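Long-range contacts in MHC class I protein (Ginglymostoma cirratum, PDB 6LUP), which probably presents peptides at the cell surface to T cells, as classical MHC class I heavy chains do: residues K193-V198 with T240-N245; V209-D214 with I236-E241. One frame throughout, in Å; residues are numbered along the deposited sequence.

Overall arrangement
Both contacts lie in the immunoglobulin C1-set domain of the heavy chain, and their centres are about 8 Å apart. Strand 234-241 serves both: one edge pairs with strand 194-202 in contact 1, and one face packs on strand 208-213 of the other sheet in contact 2. Contact 1 is therefore made within a sheet and contact 2 between sheets, with Thr240 and Glu241 common to their segments. A probable hydrogen bond from Cys197 N to Arg238 O, 2.7 Å, carries the strand pairing of contact 1 on into contact 2. Cys197 is bonded to Cys252, the disulfide that joins the two sheets of the domain.

Contact 1 of 2, residues K193-V198 with T240-N245; sequences KQLSCV and TEFDPN
An antiparallel strand pairing inside one sheet of the immunoglobulin domain brings the beginning of strand 194-202 against the end of strand 234-241, where Leu195 meets Thr240 and Phe242. Leu195 and Thr240 form a hydrogen-bonded pair: Leu195 N donates to Thr240 O at 3.0 Å, and Thr240 N returns a bond to Leu195 O. Beyond them Gln194 is opposite Glu241 as a non-hydrogen-bonded pair, their side chains diverging, and Gln194 CA lies 3.5 Å from Thr240 O in a CA-H...O contact. A third backbone bond, Phe242 N to Lys193 O, is more bent (132°) and continues the pairing past the last strand residue. On the other edge of the strand two residues, Lys193 and Gln194, stand opposite the single residue Val189 of strand 183-189, a classic beta bulge. Phe242 CB points toward segment 193-198, and CG lies anti to the backbone N (chi1 -173°). Leu195 CD1, a methyl at the end of a branch, lies over the centre of one ring face, 3.6 Å from the centroid, where its C-H groups meet the pi system in a CH-pi contact. Pro244 N lies over the opposite ring face, offset toward the rim. Toward solvent, Glu241 CD is turned back by a bend at chi2 (-80°). Its OE2 lies 4.5 Å from Lys193 NZ; the opposite charges probably attract, though the distance is beyond a salt bridge.

Contact 2 of 2, residues V209-D214 with I236-E241; sequences VNLFRD and IHRSTE
This is face-to-face packing between the two sheets of the immunoglobulin domain, in which Val209 and Leu211 of one meet Ile236, Arg238 and Thr240 of the other. The axes of 209-213 and 236-241 come within 7.9 Å, their directions 22° apart. At one end Val209 CG1 touches Ile236 CD1 at 3.9 Å, apolar branched side chains suited to the buried layer between the sheets. At the other, Leu211 CD2 rests 3.7 Å from Thr240 CG2, the methyl branch of a residue whose other branch is a hydroxyl. Between them Arg238 plays two parts. Its aliphatic stem is covered by Leu211 CD1, which comes to 3.6 Å from Arg238 CD. The chain then bends at chi3 (-71°), and NE donates to Val209 O at 2.7 Å; the bond is bent (131°), with the carbonyl oxygen tilted out of the guanidinium plane. Arg238 NH2 also donates to a water lying in the plane of the group at its edge, and the same water weakly accepts from Val209 N. A long side chain ending in several N-H groups can thus line apolar neighbours and still reach backbone polar atoms. Paired sheets facing across such an interior, with Leu211 against the disulfide-bonded Cys197, are typical of the immunoglobulin beta-sandwich.

Contact 1 of 2, residues K193-V198 with T240-N245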
loop_
_atom_site.group_PDB
_atom_site.type_symbol
_atom_site.label_atom_id
_atom_site.label_comp_id
_atom_site.label_asym_id
_atom_site.label_seq_id
_atom_site.Cartn_x
_atom_site.Cartn_y
_atom_site.Cartn_z
ATOM N N LYS A 193 26.366 15.831 -12.582
ATOM C CA LYS A 193 25.364 16.236 -13.565
ATOM C C LYS A 193 24.073 16.696 -12.879
ATOM O O LYS A 193 23.454 17.672 -13.306
ATOM C CB LYS A 193 25.091 15.077 -14.538
ATOM C CG LYS A 193 24.047 15.346 -15.615
ATOM C CD LYS A 193 24.075 14.264 -16.688
ATOM C CE LYS A 193 22.823 14.286 -17.561
ATOM N NZ LYS A 193 21.655 13.613 -16.920
ATOM N N GLN A 194 23.675 15.994 -11.820
ATOM C CA GLN A 194 22.416 16.281 -11.129
ATOM C C GLN A 194 22.589 16.435 -9.622
ATOM O O GLN A 194 23.519 15.882 -9.029
ATOM C CB GLN A 194 21.371 15.201 -11.435
ATOM C CG GLN A 194 21.160 14.957 -12.921
ATOM C CD GLN A 194 19.784 14.416 -13.246
ATOM O OE1 GLN A 194 18.773 14.897 -12.731
ATOM N NE2 GLN A 194 19.734 13.420 -14.125
ATOM N N LEU A 195 21.691 17.205 -9.015
ATOM C CA LEU A 195 21.692 17.411 -7.573
ATOM C C LEU A 195 20.454 16.747 -6.987
ATOM O O LEU A 195 19.330 17.098 -7.347
ATOM C CB LEU A 195 21.706 18.906 -7.257
ATOM C CG LEU A 195 22.429 19.357 -5.986
ATOM C CD1 LEU A 195 23.936 19.186 -6.118
ATOM C CD2 LEU A 195 22.092 20.810 -5.690
ATOM N N SER A 196 20.658 15.783 -6.090
ATOM C CA SER A 196 19.553 14.949 -5.618
ATOM C C SER A 196 19.293 15.028 -4.121
ATOM O O SER A 196 20.186 14.797 -3.300
ATOM C CB SER A 196 19.759 13.493 -6.035
ATOM O OG SER A 196 18.559 12.752 -5.894
ATOM N N CYS A 197 18.049 15.353 -3.785
ATOM C CA CYS A 197 17.590 15.333 -2.407
ATOM C C CYS A 197 16.858 14.029 -2.129
ATOM O O CYS A 197 15.799 13.763 -2.710
ATOM C CB CYS A 197 16.682 16.523 -2.107
ATOM S SG CYS A 197 16.500 16.802 -0.335
ATOM N N VAL A 198 17.444 13.219 -1.251
ATOM C CA VAL A 198 16.889 11.915 -0.899
ATOM C C VAL A 198 16.515 11.829 0.583
ATOM O O VAL A 198 17.366 11.973 1.466
ATOM C CB VAL A 198 17.809 10.741 -1.342
ATOM C CG1 VAL A 198 19.276 11.047 -1.079
ATOM C CG2 VAL A 198 17.390 9.430 -0.682
ATOM N N THR A 240 17.226 17.623 -9.490
ATOM C CA THR A 240 17.171 18.625 -10.541
ATOM C C THR A 240 18.484 18.663 -11.320
ATOM O O THR A 240 19.495 18.112 -10.873
ATOM C CB THR A 240 16.836 20.026 -9.978
ATOM O OG1 THR A 240 16.454 20.892 -11.053
ATOM C CG2 THR A 240 18.025 20.631 -9.219
ATOM N N GLU A 241 18.449 19.310 -12.485
ATOM C CA GLU A 241 19.635 19.507 -13.314
ATOM C C GLU A 241 20.650 20.423 -12.633
ATOM O O GLU A 241 20.279 21.361 -11.922
ATOM C CB GLU A 241 19.250 20.053 -14.691
ATOM C CG GLU A 241 18.594 19.027 -15.608
ATOM C CD GLU A 241 19.589 18.092 -16.285
ATOM O OE1 GLU A 241 19.280 17.616 -17.399
ATOM O OE2 GLU A 241 20.675 17.827 -15.720
ATOM N N PHE A 242 21.941 20.182 -12.822
ATOM C CA PHE A 242 22.981 20.910 -12.059
ATOM C C PHE A 242 24.260 21.497 -12.764
ATOM O O PHE A 242 24.722 20.926 -13.729
ATOM C CB PHE A 242 23.399 19.890 -10.993
ATOM C CG PHE A 242 24.319 20.413 -9.967
ATOM C CD1 PHE A 242 24.035 21.566 -9.315
ATOM C CD2 PHE A 242 25.467 19.749 -9.679
ATOM C CE1 PHE A 242 24.901 22.068 -8.397
ATOM C CE2 PHE A 242 26.336 20.231 -8.750
ATOM C CZ PHE A 242 26.050 21.389 -8.097
ATOM N N ASP A 243 24.816 22.623 -12.271
ATOM C CA ASP A 243 26.249 23.016 -12.399
ATOM C C ASP A 243 27.105 23.151 -11.106
ATOM O O ASP A 243 26.783 23.952 -10.271
ATOM C CB ASP A 243 26.328 24.348 -13.131
ATOM C CG ASP A 243 26.368 24.192 -14.640
ATOM O OD1 ASP A 243 27.093 23.321 -15.148
ATOM O OD2 ASP A 243 25.674 24.961 -15.326
ATOM N N PRO A 244 28.253 22.467 -11.041
ATOM C CA PRO A 244 29.187 22.327 -9.913
ATOM C C PRO A 244 29.989 23.600 -9.637
ATOM O O PRO A 244 30.375 23.858 -8.494
ATOM C CB PRO A 244 30.122 21.198 -10.367
ATOM C CG PRO A 244 29.975 21.135 -11.850
ATOM C CD PRO A 244 28.548 21.503 -12.115
ATOM N N ASN A 245 30.219 24.380 -10.687
ATOM C CA ASN A 245 30.984 25.619 -10.615
ATOM C C ASN A 245 30.135 26.840 -10.264
ATOM O O ASN A 245 30.649 27.827 -9.733
ATOM C CB ASN A 245 31.698 25.852 -11.950
ATOM C CG ASN A 245 30.825 25.506 -13.147
ATOM O OD1 ASN A 245 29.713 26.018 -13.291
ATOM N ND2 ASN A 245 31.328 24.630 -14.010
#

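Contact 2 of 2, residues V209-D214 with I236-E241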
loop_
_atom_site.group_PDB
_atom_site.type_symbol
_atom_site.label_atom_id
_atom_site.label_comp_id
_atom_site.label_asym_id
_atom_site.label_seq_id
_atom_site.Cartn_x
_atom_site.Cartn_y
_atom_site.Cartn_z
ATOM N N VAL A 209 8.599 17.644 -0.264
ATOM C CA VAL A 209 10.024 17.897 -0.483
ATOM C C VAL A 209 10.237 18.765 -1.728
ATOM O O VAL A 209 9.900 18.374 -2.846
ATOM C CB VAL A 209 10.856 16.589 -0.505
ATOM C CG1 VAL A 209 10.113 15.476 -1.233
ATOM C CG2 VAL A 209 12.240 16.818 -1.105
ATOM N N ASN A 210 10.785 19.954 -1.513
ATOM C CA ASN A 210 10.940 20.931 -2.580
ATOM C C ASN A 210 12.358 21.470 -2.641
ATOM O O ASN A 210 13.019 21.623 -1.611
ATOM C CB ASN A 210 9.941 22.075 -2.398
ATOM C CG ASN A 210 8.496 21.611 -2.485
ATOM O OD1 ASN A 210 7.990 21.323 -3.568
ATOM N ND2 ASN A 210 7.824 21.548 -1.343
ATOM N N LEU A 211 12.815 21.756 -3.856
ATOM C CA LEU A 211 14.169 22.249 -4.085
ATOM C C LEU A 211 14.191 23.740 -4.385
ATOM O O LEU A 211 13.284 24.270 -5.026
ATOM C CB LEU A 211 14.838 21.467 -5.215
ATOM C CG LEU A 211 15.557 20.173 -4.820
ATOM C CD1 LEU A 211 14.602 19.090 -4.335
ATOM C CD2 LEU A 211 16.374 19.667 -5.997
ATOM N N PHE A 212 15.240 24.404 -3.910
ATOM C CA PHE A 212 15.360 25.853 -4.025
ATOM C C PHE A 212 16.716 26.306 -4.551
ATOM O O PHE A 212 17.767 25.858 -4.079
ATOM C CB PHE A 212 15.074 26.525 -2.679
ATOM C CG PHE A 212 13.617 26.575 -2.323
ATOM C CD1 PHE A 212 12.992 25.482 -1.727
ATOM C CD2 PHE A 212 12.868 27.716 -2.577
ATOM C CE1 PHE A 212 11.646 25.526 -1.404
ATOM C CE2 PHE A 212 11.521 27.766 -2.251
ATOM C CZ PHE A 212 10.909 26.670 -1.661
ATOM N N ARG A 213 16.673 27.201 -5.534
ATOM C CA ARG A 213 17.868 27.849 -6.053
ATOM C C ARG A 213 17.918 29.289 -5.566
ATOM O O ARG A 213 17.096 30.113 -5.972
ATOM C CB ARG A 213 17.897 27.804 -7.583
ATOM C CG ARG A 213 19.146 28.426 -8.187
ATOM C CD ARG A 213 19.209 28.228 -9.690
ATOM N NE ARG A 213 20.406 28.849 -10.256
ATOM C CZ ARG A 213 20.463 30.096 -10.716
ATOM N NH1 ARG A 213 21.604 30.566 -11.209
ATOM N NH2 ARG A 213 19.387 30.876 -10.689
ATOM N N ASP A 214 18.873 29.571 -4.681
ATOM C CA ASP A 214 19.138 30.922 -4.174
ATOM C C ASP A 214 17.868 31.668 -3.722
ATOM O O ASP A 214 17.625 32.808 -4.133
ATOM C CB ASP A 214 19.918 31.733 -5.226
ATOM C CG ASP A 214 20.728 32.867 -4.620
ATOM O OD1 ASP A 214 21.409 32.642 -3.595
ATOM O OD2 ASP A 214 20.698 33.984 -5.181
ATOM N N ILE A 236 11.950 8.842 -0.751
ATOM C CA ILE A 236 11.685 9.637 -1.947
ATOM C C ILE A 236 12.959 10.330 -2.425
ATOM O O ILE A 236 13.783 10.772 -1.617
ATOM C CB ILE A 236 10.538 10.661 -1.729
ATOM C CG1 ILE A 236 10.211 11.394 -3.039
ATOM C CG2 ILE A 236 10.854 11.615 -0.579
ATOM C CD1 ILE A 236 8.907 12.167 -3.019
ATOM N N HIS A 237 13.115 10.394 -3.745
ATOM C CA HIS A 237 14.225 11.099 -4.370
ATOM C C HIS A 237 13.666 12.227 -5.219
ATOM O O HIS A 237 12.858 11.984 -6.117
ATOM C CB HIS A 237 15.038 10.154 -5.260
ATOM C CG HIS A 237 15.758 9.073 -4.512
ATOM N ND1 HIS A 237 17.129 8.933 -4.548
ATOM C CD2 HIS A 237 15.299 8.075 -3.720
ATOM C CE1 HIS A 237 17.483 7.896 -3.811
ATOM N NE2 HIS A 237 16.393 7.360 -3.294
ATOM N N ARG A 238 14.069 13.457 -4.916
ATOM C CA ARG A 238 13.818 14.577 -5.820
ATOM C C ARG A 238 15.131 15.182 -6.303
ATOM O O ARG A 238 15.962 15.617 -5.504
ATOM C CB ARG A 238 12.925 15.650 -5.193
ATOM C CG ARG A 238 12.397 16.626 -6.234
ATOM C CD ARG A 238 11.506 17.713 -5.656
ATOM N NE ARG A 238 10.207 17.209 -5.219
ATOM C CZ ARG A 238 9.197 16.890 -6.027
ATOM N NH1 ARG A 238 9.318 17.001 -7.342
ATOM N NH2 ARG A 238 8.059 16.450 -5.512
ATOM N N SER A 239 15.303 15.203 -7.620
ATOM C CA SER A 239 16.538 15.685 -8.232
ATOM C C SER A 239 16.287 16.694 -9.348
ATOM O O SER A 239 15.277 16.630 -10.058
ATOM C CB SER A 239 17.364 14.514 -8.766
ATOM O OG SER A 239 16.611 13.750 -9.691
ATOM N N THR A 240 17.226 17.623 -9.490
ATOM C CA THR A 240 17.171 18.625 -10.541
ATOM C C THR A 240 18.484 18.663 -11.320
ATOM O O THR A 240 19.495 18.112 -10.873
ATOM C CB THR A 240 16.836 20.026 -9.978
ATOM O OG1 THR A 240 16.454 20.892 -11.053
ATOM C CG2 THR A 240 18.025 20.631 -9.219
ATOM N N GLU A 241 18.449 19.310 -12.485
ATOM C CA GLU A 241 19.635 19.507 -13.314
ATOM C C GLU A 241 20.650 20.423 -12.633
ATOM O O GLU A 241 20.279 21.361 -11.922
ATOM C CB GLU A 241 19.250 20.053 -14.691
ATOM C CG GLU A 241 18.594 19.027 -15.608
ATOM C CD GLU A 241 19.589 18.092 -16.285
ATOM O OE1 GLU A 241 19.280 17.616 -17.399
ATOM O OE2 GLU A 241 20.675 17.827 -15.720
HETATM O O HOH W 1 6.989 15.911 -2.565
#